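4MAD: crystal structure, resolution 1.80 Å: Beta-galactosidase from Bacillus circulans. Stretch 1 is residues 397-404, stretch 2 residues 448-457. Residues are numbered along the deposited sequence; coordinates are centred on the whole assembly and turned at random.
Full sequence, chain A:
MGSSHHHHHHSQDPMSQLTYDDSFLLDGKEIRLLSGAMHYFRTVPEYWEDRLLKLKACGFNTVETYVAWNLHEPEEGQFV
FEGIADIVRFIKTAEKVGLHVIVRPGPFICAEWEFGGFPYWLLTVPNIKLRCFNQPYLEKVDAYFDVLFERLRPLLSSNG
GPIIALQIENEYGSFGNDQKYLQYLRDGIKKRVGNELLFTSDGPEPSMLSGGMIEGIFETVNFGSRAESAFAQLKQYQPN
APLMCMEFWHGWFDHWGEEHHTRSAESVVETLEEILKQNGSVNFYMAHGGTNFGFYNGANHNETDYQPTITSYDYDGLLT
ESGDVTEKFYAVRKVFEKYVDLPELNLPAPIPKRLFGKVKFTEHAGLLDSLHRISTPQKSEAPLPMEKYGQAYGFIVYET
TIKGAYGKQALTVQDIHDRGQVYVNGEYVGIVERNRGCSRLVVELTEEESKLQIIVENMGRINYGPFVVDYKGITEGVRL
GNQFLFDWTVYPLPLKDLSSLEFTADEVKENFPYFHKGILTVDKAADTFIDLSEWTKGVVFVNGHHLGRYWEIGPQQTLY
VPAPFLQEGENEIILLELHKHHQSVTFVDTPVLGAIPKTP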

# COMPACT_ATOMS: atom_id res chain seq x y z
N VAL A 397 -9.04 19.44 7.24
CA VAL A 397 -9.24 20.33 8.32
C VAL A 397 -10.75 20.57 8.50
O VAL A 397 -11.42 20.87 7.59
N TYR A 398 -11.20 20.42 9.73
CA TYR A 398 -12.57 20.61 10.11
C TYR A 398 -12.63 21.84 11.04
O TYR A 398 -11.85 21.97 11.90
N GLU A 399 -13.55 22.75 10.76
CA GLU A 399 -13.55 24.03 11.41
C GLU A 399 -14.99 24.47 11.76
O GLU A 399 -15.87 24.35 10.97
N THR A 400 -15.19 24.96 12.97
CA THR A 400 -16.49 25.44 13.41
C THR A 400 -16.30 26.49 14.47
O THR A 400 -15.30 26.51 15.12
N THR A 401 -17.32 27.32 14.62
CA THR A 401 -17.32 28.33 15.64
C THR A 401 -18.27 28.00 16.78
O THR A 401 -19.39 27.76 16.59
N ILE A 402 -17.77 28.01 17.98
CA ILE A 402 -18.56 27.79 19.15
C ILE A 402 -18.98 29.15 19.73
O ILE A 402 -18.20 29.98 19.95
N LYS A 403 -20.25 29.33 19.97
CA LYS A 403 -20.70 30.58 20.50
C LYS A 403 -21.08 30.50 21.96
O LYS A 403 -21.94 29.80 22.32
N GLY A 404 -20.45 31.32 22.76
CA GLY A 404 -20.65 31.34 24.17
C GLY A 404 -19.46 30.83 24.90
O GLY A 404 -18.73 30.04 24.39
N GLU A 448 -16.01 34.81 24.18
CA GLU A 448 -17.38 34.84 23.69
C GLU A 448 -17.60 33.92 22.51
O GLU A 448 -18.65 33.41 22.34
N GLU A 449 -16.62 33.82 21.63
CA GLU A 449 -16.64 32.86 20.55
C GLU A 449 -15.32 32.10 20.51
O GLU A 449 -14.30 32.63 20.88
N SER A 450 -15.36 30.85 20.08
CA SER A 450 -14.15 30.08 19.92
C SER A 450 -14.08 29.38 18.56
O SER A 450 -14.95 28.63 18.27
N LYS A 451 -13.06 29.63 17.79
CA LYS A 451 -12.88 28.95 16.53
C LYS A 451 -12.11 27.64 16.76
O LYS A 451 -10.97 27.65 17.14
N LEU A 452 -12.81 26.55 16.51
CA LEU A 452 -12.27 25.22 16.68
C LEU A 452 -11.83 24.70 15.32
O LEU A 452 -12.54 24.79 14.38
N GLN A 453 -10.58 24.23 15.27
CA GLN A 453 -10.00 23.63 14.09
C GLN A 453 -9.39 22.27 14.45
O GLN A 453 -8.77 22.15 15.42
N ILE A 454 -9.67 21.27 13.67
CA ILE A 454 -9.08 19.97 13.89
C ILE A 454 -8.46 19.50 12.57
O ILE A 454 -9.13 19.41 11.62
N ILE A 455 -7.17 19.24 12.61
CA ILE A 455 -6.46 18.73 11.46
C ILE A 455 -6.32 17.22 11.56
O ILE A 455 -5.59 16.74 12.35
N VAL A 456 -7.00 16.52 10.69
CA VAL A 456 -7.10 15.10 10.78
C VAL A 456 -6.26 14.42 9.70
O VAL A 456 -6.27 14.85 8.58
N GLU A 457 -5.54 13.38 10.09
CA GLU A 457 -4.78 12.59 9.18
C GLU A 457 -5.43 11.23 8.99
O GLU A 457 -5.67 10.56 9.92

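Residues 397-403 and 449-457 are antiparallel neighbours in one sheet, so the side chains of the paired residues alternate between two faces and meet cross-strand, while Val456, past the last pair, points toward the other stretch. The backbone sets this frame with reciprocal hydrogen bonds at three pairs: Tyr398 with Ile454, Thr400 with Leu452, and Ile402 with Ser450. The ladder closes with Gly404 N donating to Glu448 O at 2.8 Å.

The apolar contacts lie mostly on the buried face of Tyr398, Thr400, Ile402, Ser450, Leu452 and Ile454. Tyr398, chi1 m, brings its ring edge to Val456, chi1 t, with Tyr398 CD2 3.9 Å from Val456 CG2. Ile402, chi1 m and chi2 off-well at 147°, reaches diagonally to Leu452 (t, p), placing Ile402 CD1 4.1 Å from Leu452 CB. Thr400, chi1 t, adds its methyl, Thr400 CG2 lying 4.1 Å from Leu452 CB, while its hydroxyl is bonded elsewhere in the structure. On the other face, Val397 (t) meets Ile455 (m, t), with Val397 CG2 4.2 Å from Ile455 CG1.

That second face turns polar along the strand. Glu399, extended through t, t, directs its carboxylate to two partners: Gln453 (m, t) donates from NE2 to Glu399 OE2 at 2.9 Å, and Lys451, t throughout, forms a long salt bridge, its NZ 4.0 Å from Glu399 OE2. Further on, the exposed Thr401 and Lys403, both chi1 m, both come near the carboxylate of Glu449 (m, t): Thr401 CG2 is 3.8 Å from Glu449 OE1, and Lys403 NZ is 4.1 Å from Glu449 OE2, too far for a salt bridge.

One water links the stretches at the Gly404 end, donating to Gly404 O at 2.6 Å and accepting from Ser450 OG (chi1 m) at 2.8 Å. Gly404's backbone angles themselves call for glycine: a CB would jam against the preceding carbonyl.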

# COMPACT_ATOMS: atom_id res chain seq x y z
CB VAL A 397 -8.61 21.70 8.08
CG1 VAL A 397 -8.88 22.61 9.18
CG2 VAL A 397 -7.16 21.59 7.89
CB TYR A 398 -13.15 19.44 10.90
CG TYR A 398 -13.34 18.11 10.20
CD1 TYR A 398 -14.56 17.75 9.67
CD2 TYR A 398 -12.34 17.17 10.15
CE1 TYR A 398 -14.74 16.55 9.07
CE2 TYR A 398 -12.55 16.00 9.57
CZ TYR A 398 -13.74 15.68 9.02
OH TYR A 398 -13.93 14.51 8.44
CB GLU A 399 -12.90 25.01 10.45
CG GLU A 399 -12.93 26.44 10.71
CD GLU A 399 -12.02 27.20 9.72
OE1 GLU A 399 -12.52 27.88 8.82
OE2 GLU A 399 -10.81 27.05 9.78
CB THR A 400 -17.38 24.33 13.96
OG1 THR A 400 -18.75 24.76 14.05
CG2 THR A 400 -16.92 23.92 15.29
CB THR A 401 -17.68 29.73 15.10
OG1 THR A 401 -16.90 30.04 13.95
CG2 THR A 401 -17.43 30.77 16.15
CB ILE A 402 -17.79 27.04 20.20
CG1 ILE A 402 -17.34 25.68 19.69
CG2 ILE A 402 -18.60 26.83 21.39
CD1 ILE A 402 -16.05 25.25 20.23
CB LYS A 403 -21.86 31.06 19.71
CG LYS A 403 -21.58 30.90 18.31
CD LYS A 403 -21.88 32.05 17.53
CE LYS A 403 -21.47 31.74 16.15
NZ LYS A 403 -21.85 32.85 15.33
CB GLU A 448 -17.76 36.25 23.25
CG GLU A 448 -17.94 37.21 24.36
CD GLU A 448 -18.87 36.68 25.41
OE1 GLU A 448 -20.07 36.53 25.14
OE2 GLU A 448 -18.40 36.38 26.51
CB GLU A 449 -16.89 33.53 19.22
CG GLU A 449 -18.11 34.31 19.22
CD GLU A 449 -18.66 34.69 17.86
OE1 GLU A 449 -18.05 34.42 16.84
OE2 GLU A 449 -19.72 35.25 17.81
CB SER A 450 -14.12 29.07 21.02
OG SER A 450 -13.94 29.68 22.24
CB LYS A 451 -12.16 29.86 15.54
CG LYS A 451 -11.97 29.27 14.19
CD LYS A 451 -10.96 30.06 13.40
CE LYS A 451 -11.08 29.83 11.94
NZ LYS A 451 -10.29 30.75 11.11
CB LEU A 452 -13.32 24.33 17.30
CG LEU A 452 -12.97 22.86 17.38
CD1 LEU A 452 -11.83 22.66 18.28
CD2 LEU A 452 -14.13 22.05 17.77
CB GLN A 453 -8.92 24.53 13.50
CG GLN A 453 -9.42 25.84 13.00
CD GLN A 453 -8.32 26.76 12.55
OE1 GLN A 453 -7.53 27.15 13.32
NE2 GLN A 453 -8.32 27.08 11.29
CB ILE A 454 -10.12 18.98 14.34
CG1 ILE A 454 -10.82 19.51 15.58
CG2 ILE A 454 -9.52 17.68 14.65
CD1 ILE A 454 -11.83 18.58 16.23
CB ILE A 455 -5.00 19.31 11.31
CG1 ILE A 455 -5.02 20.81 11.45
CG2 ILE A 455 -4.44 18.92 9.98
CD1 ILE A 455 -3.72 21.47 11.34
CB VAL A 456 -8.54 14.60 10.72
CG1 VAL A 456 -8.56 13.12 10.84
CG2 VAL A 456 -9.36 15.23 11.77
CB GLU A 457 -3.35 12.38 9.65
CG GLU A 457 -2.48 11.76 8.61
CD GLU A 457 -1.02 11.52 9.07
OE1 GLU A 457 -0.70 11.82 10.20
OE2 GLU A 457 -0.23 11.05 8.28
O HOH W 1 -16.38 30.48 23.32